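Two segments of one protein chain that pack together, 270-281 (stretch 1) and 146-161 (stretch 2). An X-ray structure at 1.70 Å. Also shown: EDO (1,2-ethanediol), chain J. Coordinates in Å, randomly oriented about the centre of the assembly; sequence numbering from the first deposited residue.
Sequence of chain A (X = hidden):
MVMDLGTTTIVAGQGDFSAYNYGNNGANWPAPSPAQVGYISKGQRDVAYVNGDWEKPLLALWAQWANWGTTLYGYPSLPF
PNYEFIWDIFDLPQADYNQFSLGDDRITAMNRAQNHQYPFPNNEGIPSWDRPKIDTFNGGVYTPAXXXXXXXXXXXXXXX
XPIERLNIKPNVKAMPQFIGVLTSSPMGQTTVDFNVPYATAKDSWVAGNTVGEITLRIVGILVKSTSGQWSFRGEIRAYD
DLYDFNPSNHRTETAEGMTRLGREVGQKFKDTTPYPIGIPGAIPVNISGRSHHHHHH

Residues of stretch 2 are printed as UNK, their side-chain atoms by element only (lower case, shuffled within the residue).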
# COMPACT_ATOMS: atom_id res chain seq x y z
N LYS A 270 14.40 -14.09 5.43
CA LYS A 270 15.76 -13.97 4.93
C LYS A 270 15.87 -13.49 3.49
O LYS A 270 16.96 -13.15 3.03
CB LYS A 270 16.50 -15.30 5.11
CG LYS A 270 16.61 -15.75 6.56
CD LYS A 270 17.61 -16.88 6.71
CE LYS A 270 17.92 -17.16 8.17
NZ LYS A 270 18.89 -18.29 8.31
N ASP A 271 14.75 -13.45 2.78
CA ASP A 271 14.76 -12.97 1.40
C ASP A 271 14.36 -11.50 1.27
O ASP A 271 14.27 -10.99 0.16
CB ASP A 271 13.84 -13.83 0.53
CG ASP A 271 14.28 -15.28 0.49
OD1 ASP A 271 15.48 -15.53 0.26
OD2 ASP A 271 13.42 -16.17 0.68
N THR A 272 14.13 -10.84 2.40
CA THR A 272 13.73 -9.43 2.38
C THR A 272 14.69 -8.59 1.56
O THR A 272 15.91 -8.65 1.75
CB THR A 272 13.68 -8.84 3.80
OG1 THR A 272 12.68 -9.53 4.57
CG2 THR A 272 13.33 -7.35 3.75
N THR A 273 14.16 -7.79 0.65
CA THR A 273 15.01 -6.92 -0.18
C THR A 273 14.18 -5.82 -0.84
O THR A 273 13.00 -6.04 -1.16
CB THR A 273 15.77 -7.74 -1.24
OG1 THR A 273 16.88 -6.98 -1.73
CG2 THR A 273 14.85 -8.15 -2.38
N PRO A 274 14.77 -4.64 -1.02
CA PRO A 274 14.04 -3.57 -1.70
C PRO A 274 13.61 -3.99 -3.10
O PRO A 274 14.21 -4.89 -3.71
CB PRO A 274 15.07 -2.44 -1.78
CG PRO A 274 16.00 -2.71 -0.64
CD PRO A 274 16.11 -4.21 -0.60
N TYR A 275 12.59 -3.33 -3.63
CA TYR A 275 12.16 -3.60 -4.99
C TYR A 275 11.61 -2.32 -5.60
O TYR A 275 11.15 -1.45 -4.87
CB TYR A 275 11.10 -4.69 -5.02
CG TYR A 275 9.84 -4.32 -4.29
CD1 TYR A 275 8.74 -3.80 -4.97
CD2 TYR A 275 9.75 -4.48 -2.91
CE1 TYR A 275 7.57 -3.45 -4.29
CE2 TYR A 275 8.58 -4.14 -2.22
CZ TYR A 275 7.50 -3.63 -2.92
OH TYR A 275 6.37 -3.29 -2.24
N PRO A 276 11.65 -2.21 -6.94
CA PRO A 276 11.15 -1.02 -7.64
C PRO A 276 9.63 -1.01 -7.71
O PRO A 276 9.01 -2.05 -7.96
CB PRO A 276 11.69 -1.18 -9.06
CG PRO A 276 12.37 -2.50 -9.13
CD PRO A 276 12.15 -3.24 -7.86
N ILE A 277 9.03 0.15 -7.48
CA ILE A 277 7.62 0.33 -7.75
C ILE A 277 7.49 1.23 -8.97
O ILE A 277 7.81 2.42 -8.92
CB ILE A 277 6.85 0.90 -6.53
CG1 ILE A 277 6.83 -0.14 -5.40
CG2 ILE A 277 5.42 1.27 -6.92
CD1 ILE A 277 6.20 0.37 -4.10
N GLY A 278 7.05 0.65 -10.07
CA GLY A 278 6.73 1.44 -11.24
C GLY A 278 5.44 2.18 -10.97
O GLY A 278 4.54 1.68 -10.29
N ILE A 279 5.33 3.39 -11.51
CA ILE A 279 4.14 4.21 -11.33
C ILE A 279 3.69 4.63 -12.72
O ILE A 279 3.86 5.78 -13.12
CB ILE A 279 4.42 5.43 -10.44
CG1 ILE A 279 5.06 4.98 -9.12
CG2 ILE A 279 3.13 6.22 -10.18
CD1 ILE A 279 5.49 6.13 -8.22
N PRO A 280 3.14 3.67 -13.48
CA PRO A 280 2.86 3.86 -14.91
C PRO A 280 1.64 4.73 -15.17
O PRO A 280 0.74 4.82 -14.33
CB PRO A 280 2.61 2.44 -15.41
CG PRO A 280 2.13 1.69 -14.21
CD PRO A 280 2.81 2.31 -13.01
N GLY A 281 1.62 5.35 -16.34
CA GLY A 281 0.44 6.07 -16.79
C GLY A 281 0.62 7.56 -16.70
O GLY A 281 1.67 8.06 -16.27
N UNK A 146 0.38 -4.80 1.59
CA UNK A 146 0.80 -5.62 0.46
C UNK A 146 2.21 -5.25 0.02
O UNK A 146 3.00 -6.12 -0.33
c UNK A 146 -0.17 -5.46 -0.69
N UNK A 147 2.51 -3.96 0.05
CA UNK A 147 3.84 -3.47 -0.34
C UNK A 147 4.90 -3.97 0.64
O UNK A 147 6.01 -4.32 0.25
c UNK A 147 3.85 -1.96 -0.40
N UNK A 148 4.55 -3.97 1.92
CA UNK A 148 5.45 -4.49 2.95
C UNK A 148 5.65 -6.00 2.76
O UNK A 148 6.76 -6.51 2.86
c UNK A 148 5.73 -4.70 5.45
c UNK A 148 5.24 -5.65 6.33
c UNK A 148 6.02 -6.13 7.38
c UNK A 148 7.81 -4.71 6.66
c UNK A 148 7.02 -4.23 5.63
c UNK A 148 7.32 -5.66 7.53
c UNK A 148 4.89 -4.19 4.34
N UNK A 149 4.56 -6.70 2.49
CA UNK A 149 4.66 -8.14 2.28
C UNK A 149 5.58 -8.44 1.10
O UNK A 149 6.37 -9.38 1.14
c UNK A 149 3.28 -8.73 2.08
N UNK A 150 5.49 -7.63 0.04
CA UNK A 150 6.33 -7.85 -1.12
C UNK A 150 7.81 -7.57 -0.83
O UNK A 150 8.71 -8.16 -1.44
n UNK A 150 6.06 -8.47 -4.38
c UNK A 150 6.84 -8.60 -5.44
n UNK A 150 7.81 -7.70 -5.36
c UNK A 150 6.52 -7.43 -3.60
c UNK A 150 5.86 -7.03 -2.32
c UNK A 150 7.63 -6.96 -4.22
N UNK A 151 8.06 -6.65 0.09
CA UNK A 151 9.41 -6.37 0.56
C UNK A 151 9.99 -7.63 1.22
O UNK A 151 11.15 -8.00 0.98
o UNK A 151 14.13 -3.61 4.11
c UNK A 151 10.62 -4.80 2.22
c UNK A 151 11.88 -4.36 4.24
c UNK A 151 12.91 -4.03 2.10
c UNK A 151 10.71 -4.75 3.60
c UNK A 151 9.33 -5.20 1.55
c UNK A 151 11.73 -4.42 1.47
c UNK A 151 12.97 -4.00 3.48
N UNK A 152 9.17 -8.30 2.02
CA UNK A 152 9.61 -9.48 2.76
C UNK A 152 9.79 -10.73 1.90
O UNK A 152 10.67 -11.55 2.17
c UNK A 152 8.36 -8.71 4.93
c UNK A 152 7.60 -9.28 6.12
c UNK A 152 9.65 -8.05 5.39
c UNK A 152 8.63 -9.81 3.90
N UNK A 153 8.96 -10.88 0.87
CA UNK A 153 8.87 -12.15 0.16
C UNK A 153 8.88 -12.08 -1.37
O UNK A 153 8.92 -13.12 -2.03
o UNK A 153 6.43 -12.13 0.25
c UNK A 153 7.59 -13.20 2.08
c UNK A 153 7.58 -12.92 0.58
N UNK A 154 8.84 -10.88 -1.93
CA UNK A 154 8.76 -10.73 -3.38
C UNK A 154 10.08 -10.92 -4.12
O UNK A 154 10.10 -10.99 -5.34
N UNK A 155 11.17 -10.99 -3.37
CA UNK A 155 12.49 -11.25 -3.95
C UNK A 155 12.86 -10.29 -5.08
O UNK A 155 13.39 -10.70 -6.11
c UNK A 155 12.59 -12.70 -4.45
c UNK A 155 12.82 -15.13 -3.84
c UNK A 155 12.48 -13.73 -3.34
n UNK A 155 13.26 -17.48 -3.13
c UNK A 155 13.10 -16.07 -2.68
N UNK A 156 12.55 -9.01 -4.88
CA UNK A 156 13.05 -7.97 -5.76
C UNK A 156 12.18 -7.67 -6.97
O UNK A 156 12.47 -6.74 -7.72
N UNK A 157 11.12 -8.44 -7.15
CA UNK A 157 10.27 -8.26 -8.33
C UNK A 157 9.56 -6.90 -8.32
O UNK A 157 9.10 -6.42 -7.29
c UNK A 157 9.26 -9.40 -8.44
c UNK A 157 8.93 -11.80 -9.14
c UNK A 157 7.75 -12.01 -8.21
n UNK A 157 8.17 -12.54 -6.89
c UNK A 157 9.90 -10.77 -8.59
N UNK A 158 9.49 -6.30 -9.50
CA UNK A 158 8.86 -4.99 -9.65
C UNK A 158 7.36 -5.08 -9.43
O UNK A 158 6.72 -6.05 -9.83
n UNK A 158 9.45 -0.82 -14.30
c UNK A 158 9.15 -4.49 -11.07
c UNK A 158 9.21 -2.66 -12.69
c UNK A 158 8.54 -3.16 -11.43
c UNK A 158 8.68 -1.31 -13.13
N UNK A 159 6.80 -4.06 -8.77
CA UNK A 159 5.36 -3.91 -8.62
C UNK A 159 4.95 -2.62 -9.31
O UNK A 159 5.72 -1.68 -9.37
se UNK A 159 3.99 -6.60 -6.94
c UNK A 159 2.33 -5.90 -6.20
c UNK A 159 4.96 -3.86 -7.15
c UNK A 159 5.22 -5.16 -6.40
N UNK A 160 3.73 -2.59 -9.84
CA UNK A 160 3.19 -1.38 -10.44
C UNK A 160 2.13 -0.73 -9.55
O UNK A 160 1.25 -1.41 -9.03
c UNK A 160 3.62 -1.85 -12.90
c UNK A 160 2.58 -1.70 -11.81
n UNK A 160 4.66 -1.02 -12.83
o UNK A 160 3.50 -2.68 -13.79
N UNK A 161 2.25 0.58 -9.35
CA UNK A 161 1.23 1.38 -8.68
C UNK A 161 0.72 2.37 -9.73
O UNK A 161 1.32 3.44 -9.92
c UNK A 161 0.30 2.98 -4.12
c UNK A 161 1.20 2.59 -5.09
c UNK A 161 -1.37 3.31 -5.81
c UNK A 161 0.83 2.55 -6.43
c UNK A 161 -0.46 2.93 -6.78
c UNK A 161 1.84 2.13 -7.49
c UNK A 161 -1.00 3.34 -4.48
C1 EDO J . -1.92 2.93 -17.43
O1 EDO J . -2.44 4.20 -17.83
C2 EDO J . -1.10 3.12 -16.16
O2 EDO J . -1.86 3.85 -15.20
O HOH W 1 11.32 -7.68 -2.69
O HOH W 2 11.79 -10.37 -0.72
O HOH W 3 13.10 -18.60 -0.35

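Position 146 carries a single side-chain carbon and makes no contact with stretch 1; it is Ala146. Position 147 also has one carbon; that CB lies 3.4 Å from Tyr275 OH, and the backbone O accepts a 2.7 Å hydrogen bond from the same OH: Ala147. At 148, one carbon leads to a six-carbon ring without a heteroatom; its CA-to-CB bond points away from stretch 1, and the side chain makes no contact there, hence Phe148. A lone carbon, again facing away, makes 149 Ala149.

Position 150 has one carbon and a five-membered ring of three carbons and two nitrogens, the signature of His150. Its edge meets the face of Tyr275, with centroids 4.3 Å apart and planes at 71°, while its NE2 donates to the backbone O of position 157 (2.7 Å). At 151 a six-carbon ring bears an oxygen, giving Tyr151; Thr272 CG2 sits over one face, 3.5 Å from the centroid. At 152, four carbons fork at the second: Leu152. Its CD2 lies 3.5 Å from Thr272 OG1. At 153 the first carbon carries one oxygen and one carbon: Thr153, whose OG1 bonds to Ala149 O (2.9 Å).

Position 154 has no side chain and is Gly154; an ideal CB would clash with His150 CE1 at 2.3 Å. Four carbons in a row ending in nitrogen make 155 Lys155. Its NZ is 4.0 Å from Asp271 OD2, too far for a salt bridge, and water 3 links the two groups. Position 156, again bare, is Gly156, with phi/psi of 89/-5 that call for glycine. The same four-carbon, one-nitrogen chain recurs at 157 and 158. Lys157 folds back so that NZ reaches Gly154 O (2.9 Å), whereas Lys158 is extended, its CE 3.9 Å from Gly278 CA.

At 159, two carbons, selenium and a terminal carbon form an unbranched chain, selenomethionine at Met159; its CG packs 3.6 Å from Tyr275 CE1. At 160, two carbons, the second bearing one oxygen and one nitrogen, fit Asn160, where ND2 lies 3.8 Å from Pro280 CD. At 161, one carbon and an unsubstituted six-carbon ring give Phe161, whose CB touches Ile277 CG2 at 3.7 Å.

The contact combines two modes. Parallel strand pairing uses Met159 N to Pro276 O (3.1 Å), Gly278 N to Met159 O (2.8 Å) and Phe161 N to Gly278 O (2.7 Å). Near the helix, Thr273 N bonds to Tyr151 O (3.0 Å), while the Tyr275 side chain spans the space between helix and strand, packing against both His150 and Met159. Together the stretches bury 1018 Å².

Stretch 2, residues 146-161: AAFAHYLTGKGKKMNF
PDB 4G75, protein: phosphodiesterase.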